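Exported protein (Bacteroides fragilis, PDB 4I17) is of unknown function but, as a tetratricopeptide (TPR) repeat protein, probably serves as a helical scaffold for binding other proteins. Local coordinates at residues N74-Y79 / A110-L115; E94-L99 / I118-E123. All blocks are in the same frame, centred on the assembly; numbering follows the deposited sequence. Where two conformers were deposited one is given.

Overall arrangement
The chain is an all-helical solenoid, and both contacts lie in its middle. From the N terminus, four helices (7-19 to 58-70) precede the first segment of interaction 1, which opens helix 75-88; the chain then turns into helix 92-105, which carries the first segment of interaction 2. Helix 110-129 follows and supplies both second segments: 110-115 closes the loop of interaction 1 back to 74-79, and 118-123 closes that of interaction 2 back to 94-99. The segments alternate along the chain, so the two loops cross. Together they join helix 110-129 to both preceding helices. The centres of the contacts lie about 12 Å apart, and the two meet through packing, where Leu115 touches Leu99 and Tyr95.

Interaction 1: N74-Y79 / A110-L115; sequences NLANAY and ATIEKL
The CD1 methyl of Ile112 reaches across to the first turn of helix 75-88 and rests against Ala76, 3.7 Å from Ala76 CA and 3.8 Å from Ala76 CB. Its approach is end-on: CG1 stands beside the backbone N and the chain then runs on extended (chi2 171°), so that the terminal methyl does nearly all the touching. Tyr79, one turn further along the same helix, adds a looser apolar contact through its CB, 4.4 Å from Ile112 CD1, while its ring leads off to pack on Glu101 and Ala105 of helix 92-105. In this all-helical TPR-repeat protein the contact joins helix 75-88 to helix 110-129, two helices on in the chain, with Ala76 CA and Ile112 CA 6.8 Å apart. Ile112 also packs on Ile80 and on Ile103, the latter from helix 92-105, and its backbone N is hydrogen-bonded to Asn109 OD1. At the start of helix 75-88, Asn74 occupies the N-cap position, though its side chain makes no capping bond. Its OD1 instead accepts a 2.8 Å hydrogen bond from Asn77 ND2, tilted 27° from the carbonyl plane, which ties the two amides together.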
loop_
_atom_site.group_PDB
_atom_site.type_symbol
_atom_site.label_atom_id
_atom_site.label_comp_id
_atom_site.label_asym_id
_atom_site.label_seq_id
_atom_site.Cartn_x
_atom_site.Cartn_y
_atom_site.Cartn_z
ATOM N N ASN A 74 -13.174 12.903 -9.966
ATOM C CA ASN A 74 -12.094 11.991 -10.387
ATOM C C ASN A 74 -11.337 11.457 -9.162
ATOM O O ASN A 74 -10.109 11.547 -9.084
ATOM C CB ASN A 74 -11.141 12.838 -11.270
ATOM C CG ASN A 74 -10.256 12.093 -12.217
ATOM O OD1 ASN A 74 -10.402 10.897 -12.414
ATOM N ND2 ASN A 74 -9.297 12.799 -12.811
ATOM N N LEU A 75 -12.095 10.991 -8.172
ATOM C CA LEU A 75 -11.577 10.660 -6.853
ATOM C C LEU A 75 -10.446 9.680 -6.807
ATOM O O LEU A 75 -9.494 9.955 -6.091
ATOM C CB LEU A 75 -12.688 10.185 -5.934
ATOM C CG LEU A 75 -13.559 11.304 -5.422
ATOM C CD1 LEU A 75 -14.698 10.748 -4.591
ATOM C CD2 LEU A 75 -12.744 12.299 -4.596
ATOM N N ALA A 76 -10.514 8.563 -7.522
ATOM C CA ALA A 76 -9.389 7.621 -7.449
ATOM C C ALA A 76 -8.103 8.265 -7.973
ATOM O O ALA A 76 -7.055 8.164 -7.329
ATOM C CB ALA A 76 -9.695 6.360 -8.231
ATOM N N ASN A 77 -8.189 8.967 -9.092
ATOM C CA ASN A 77 -7.017 9.637 -9.650
ATOM C C ASN A 77 -6.520 10.768 -8.755
ATOM O O ASN A 77 -5.307 10.965 -8.664
ATOM C CB ASN A 77 -7.333 10.165 -11.040
ATOM C CG ASN A 77 -7.367 9.045 -12.049
ATOM O OD1 ASN A 77 -6.603 8.084 -11.967
ATOM N ND2 ASN A 77 -8.305 9.106 -12.968
ATOM N N ALA A 78 -7.442 11.519 -8.109
ATOM C CA ALA A 78 -7.064 12.636 -7.222
ATOM C C ALA A 78 -6.365 12.107 -5.956
ATOM O O ALA A 78 -5.366 12.683 -5.536
ATOM C CB ALA A 78 -8.291 13.461 -6.847
ATOM N N TYR A 79 -6.856 10.998 -5.362
ATOM C CA TYR A 79 -6.158 10.404 -4.199
ATOM C C TYR A 79 -4.798 9.842 -4.599
ATOM O O TYR A 79 -3.858 9.979 -3.831
ATOM C CB TYR A 79 -6.975 9.278 -3.554
ATOM C CG TYR A 79 -8.017 9.798 -2.591
ATOM C CD1 TYR A 79 -7.654 10.313 -1.346
ATOM C CD2 TYR A 79 -9.363 9.802 -2.931
ATOM C CE1 TYR A 79 -8.613 10.805 -0.459
ATOM C CE2 TYR A 79 -10.335 10.265 -2.041
ATOM C CZ TYR A 79 -9.952 10.770 -0.809
ATOM O OH TYR A 79 -10.904 11.226 0.062
ATOM N N ALA A 110 -9.243 -0.753 -8.384
ATOM C CA ALA A 110 -8.071 -1.588 -8.679
ATOM C C ALA A 110 -6.729 -0.883 -8.419
ATOM O O ALA A 110 -5.916 -1.433 -7.678
ATOM C CB ALA A 110 -8.113 -2.084 -10.120
ATOM N N THR A 111 -6.492 0.313 -8.999
ATOM C CA THR A 111 -5.191 0.977 -8.866
ATOM C C THR A 111 -4.913 1.391 -7.386
ATOM O O THR A 111 -3.814 1.110 -6.918
ATOM C CB THR A 111 -5.029 2.113 -9.890
ATOM O OG1 THR A 111 -5.224 1.544 -11.200
ATOM C CG2 THR A 111 -3.638 2.721 -9.857
ATOM N N ILE A 112 -5.890 1.977 -6.649
ATOM C CA ILE A 112 -5.666 2.346 -5.233
ATOM C C ILE A 112 -5.390 1.077 -4.399
ATOM O O ILE A 112 -4.458 1.083 -3.582
ATOM C CB ILE A 112 -6.809 3.182 -4.614
ATOM C CG1 ILE A 112 -6.971 4.526 -5.337
ATOM C CG2 ILE A 112 -6.548 3.439 -3.104
ATOM C CD1 ILE A 112 -8.201 5.273 -4.918
ATOM N N GLU A 113 -6.171 -0.013 -4.608
ATOM C CA GLU A 113 -5.919 -1.250 -3.851
ATOM C C GLU A 113 -4.534 -1.783 -4.137
ATOM O O GLU A 113 -3.893 -2.232 -3.190
ATOM C CB GLU A 113 -6.955 -2.350 -4.112
ATOM C CG GLU A 113 -8.296 -2.109 -3.444
ATOM C CD GLU A 113 -9.203 -3.322 -3.305
ATOM O OE1 GLU A 113 -8.875 -4.407 -3.844
ATOM O OE2 GLU A 113 -10.242 -3.185 -2.620
ATOM N N LYS A 114 -4.057 -1.720 -5.413
ATOM C CA LYS A 114 -2.721 -2.217 -5.746
ATOM C C LYS A 114 -1.667 -1.426 -4.991
ATOM O O LYS A 114 -0.827 -2.030 -4.363
ATOM C CB LYS A 114 -2.433 -2.177 -7.256
ATOM C CG LYS A 114 -3.152 -3.255 -8.061
ATOM C CD LYS A 114 -2.894 -3.072 -9.561
ATOM C CE LYS A 114 -3.505 -4.167 -10.408
ATOM N NZ LYS A 114 -4.991 -4.097 -10.445
ATOM N N LEU A 115 -1.734 -0.077 -5.013
ATOM C CA LEU A 115 -0.742 0.751 -4.311
ATOM C C LEU A 115 -0.741 0.520 -2.793
ATOM O O LEU A 115 0.331 0.445 -2.171
ATOM C CB LEU A 115 -0.997 2.225 -4.612
ATOM C CG LEU A 115 -0.906 2.577 -6.097
ATOM C CD1 LEU A 115 -1.503 3.962 -6.373
ATOM C CD2 LEU A 115 0.524 2.458 -6.602
#

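Interaction 2: E94-L99 / I118-E123; sequences EYIATL and IYYLKE
Ile96 CB sits over one face of the Tyr119 ring, 3.8 Å from its centroid, and this CH-pi contact dominates the meeting of the two helices. With CG1 anti to the backbone N (chi1 -166°), the ethyl branch is carried toward helix 110-129, where CG1 comes to 3.5 Å from Tyr119 CD2, and CG2 lies near the CE2 and CZ side of the same ring. Glu123 CG, one turn along the helix from Tyr119, lies against the opposite face, toward its rim. The apolar contacts extend to Tyr120, where Ile96 CG1 is 3.6 Å from CE2; that ring also stacks on His142 of helix 133-143. The one aromatic pair across the contact, Tyr95 and Tyr119, is oblique: the side chains run alongside one another, pointing opposite ways. Their planes are inclined at 56°, and Tyr119 CD1 lies at the edge of the Tyr95 ring, 3.8 Å from CD2. The segment axes stay 11.4 Å apart, a gap bridged by these large side chains within the TPR-like superhelix. No hydrogen bond crosses between the segments, so their cohesion rests on dispersion and shape fit, with Ile96 in the notch where the Tyr119 and Tyr120 rings meet.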
loop_
_atom_site.group_PDB
_atom_site.type_symbol
_atom_site.label_atom_id
_atom_site.label_comp_id
_atom_site.label_asym_id
_atom_site.label_seq_id
_atom_site.Cartn_x
_atom_site.Cartn_y
_atom_site.Cartn_z
ATOM N N GLU A 94 2.438 9.956 5.161
ATOM C CA GLU A 94 1.338 10.656 4.487
ATOM C C GLU A 94 0.968 9.942 3.200
ATOM O O GLU A 94 -0.198 9.956 2.812
ATOM C CB GLU A 94 1.691 12.108 4.244
ATOM C CG GLU A 94 0.485 12.943 3.883
ATOM C CD GLU A 94 -0.670 13.058 4.843
ATOM O OE1 GLU A 94 -0.648 13.987 5.680
ATOM O OE2 GLU A 94 -1.649 12.300 4.677
ATOM N N TYR A 95 1.943 9.274 2.566
ATOM C CA TYR A 95 1.658 8.480 1.361
ATOM C C TYR A 95 0.621 7.400 1.680
ATOM O O TYR A 95 -0.438 7.363 1.048
ATOM C CB TYR A 95 2.954 7.838 0.851
ATOM C CG TYR A 95 2.719 6.868 -0.285
ATOM C CD1 TYR A 95 2.377 7.321 -1.552
ATOM C CD2 TYR A 95 2.937 5.502 -0.117
ATOM C CE1 TYR A 95 2.191 6.435 -2.611
ATOM C CE2 TYR A 95 2.767 4.611 -1.175
ATOM C CZ TYR A 95 2.431 5.092 -2.427
ATOM O OH TYR A 95 2.246 4.232 -3.479
ATOM N N ILE A 96 0.874 6.574 2.711
ATOM C CA ILE A 96 -0.062 5.494 3.047
ATOM C C ILE A 96 -1.336 6.021 3.730
ATOM O O ILE A 96 -2.405 5.431 3.537
ATOM C CB ILE A 96 0.611 4.335 3.842
ATOM C CG1 ILE A 96 -0.288 3.081 3.890
ATOM C CG2 ILE A 96 1.060 4.758 5.265
ATOM C CD1 ILE A 96 -0.731 2.558 2.467
ATOM N N ALA A 97 -1.257 7.128 4.485
ATOM C CA ALA A 97 -2.468 7.724 5.088
ATOM C C ALA A 97 -3.443 8.192 3.995
ATOM O O ALA A 97 -4.647 7.970 4.107
ATOM C CB ALA A 97 -2.097 8.893 5.989
ATOM N N THR A 98 -2.916 8.772 2.910
ATOM C CA THR A 98 -3.723 9.237 1.771
ATOM C C THR A 98 -4.310 8.060 1.046
ATOM O O THR A 98 -5.505 8.076 0.741
ATOM C CB THR A 98 -2.904 10.127 0.814
ATOM O OG1 THR A 98 -2.342 11.193 1.572
ATOM C CG2 THR A 98 -3.775 10.741 -0.278
ATOM N N LEU A 99 -3.500 7.025 0.772
ATOM C CA LEU A 99 -4.071 5.842 0.119
ATOM C C LEU A 99 -5.168 5.218 0.978
ATOM O O LEU A 99 -6.139 4.710 0.422
ATOM C CB LEU A 99 -2.992 4.795 -0.187
ATOM C CG LEU A 99 -1.969 5.191 -1.276
ATOM C CD1 LEU A 99 -0.866 4.140 -1.353
ATOM C CD2 LEU A 99 -2.646 5.307 -2.655
ATOM N N ILE A 118 0.665 -2.999 -2.147
ATOM C CA ILE A 118 2.116 -3.093 -2.425
ATOM C C ILE A 118 2.892 -2.434 -1.278
ATOM O O ILE A 118 3.923 -2.961 -0.843
ATOM C CB ILE A 118 2.454 -2.496 -3.824
ATOM C CG1 ILE A 118 2.007 -3.514 -4.898
ATOM C CG2 ILE A 118 3.971 -2.161 -3.981
ATOM C CD1 ILE A 118 1.762 -2.926 -6.240
ATOM N N TYR A 119 2.387 -1.314 -0.782
ATOM C CA TYR A 119 3.067 -0.598 0.305
ATOM C C TYR A 119 3.255 -1.510 1.534
ATOM O O TYR A 119 4.360 -1.615 2.095
ATOM C CB TYR A 119 2.257 0.644 0.698
ATOM C CG TYR A 119 2.862 1.345 1.889
ATOM C CD1 TYR A 119 3.889 2.270 1.727
ATOM C CD2 TYR A 119 2.452 1.041 3.185
ATOM C CE1 TYR A 119 4.492 2.882 2.832
ATOM C CE2 TYR A 119 3.046 1.643 4.293
ATOM C CZ TYR A 119 4.046 2.586 4.106
ATOM O OH TYR A 119 4.615 3.213 5.181
ATOM N N TYR A 120 2.145 -2.124 1.979
ATOM C CA TYR A 120 2.163 -2.972 3.149
ATOM C C TYR A 120 2.903 -4.292 2.904
ATOM O O TYR A 120 3.532 -4.786 3.846
ATOM C CB TYR A 120 0.742 -3.214 3.669
ATOM C CG TYR A 120 0.274 -2.031 4.497
ATOM C CD1 TYR A 120 0.965 -1.643 5.646
ATOM C CD2 TYR A 120 -0.843 -1.283 4.116
ATOM C CE1 TYR A 120 0.533 -0.568 6.425
ATOM C CE2 TYR A 120 -1.289 -0.212 4.889
ATOM C CZ TYR A 120 -0.586 0.152 6.034
ATOM O OH TYR A 120 -0.998 1.214 6.804
ATOM N N LEU A 121 2.847 -4.859 1.681
ATOM C CA LEU A 121 3.622 -6.096 1.427
ATOM C C LEU A 121 5.141 -5.793 1.471
ATOM O O LEU A 121 5.910 -6.582 2.006
ATOM C CB LEU A 121 3.246 -6.694 0.080
ATOM C CG LEU A 121 1.805 -7.243 -0.034
ATOM C CD1 LEU A 121 1.435 -7.497 -1.488
ATOM C CD2 LEU A 121 1.603 -8.458 0.827
ATOM N N LYS A 122 5.545 -4.635 0.939
ATOM C CA LYS A 122 6.954 -4.200 0.946
ATOM C C LYS A 122 7.417 -3.911 2.370
ATOM O O LYS A 122 8.520 -4.307 2.718
ATOM C CB LYS A 122 7.144 -2.964 0.060
ATOM N N GLU A 123 6.566 -3.257 3.204
ATOM C CA GLU A 123 6.871 -3.001 4.618
ATOM C C GLU A 123 7.015 -4.323 5.366
ATOM O O GLU A 123 7.986 -4.499 6.111
ATOM C CB GLU A 123 5.784 -2.141 5.288
ATOM C CG GLU A 123 5.822 -0.674 4.886
ATOM C CD GLU A 123 7.113 0.010 5.297
ATOM O OE1 GLU A 123 7.318 0.178 6.520
ATOM O OE2 GLU A 123 7.956 0.283 4.412
#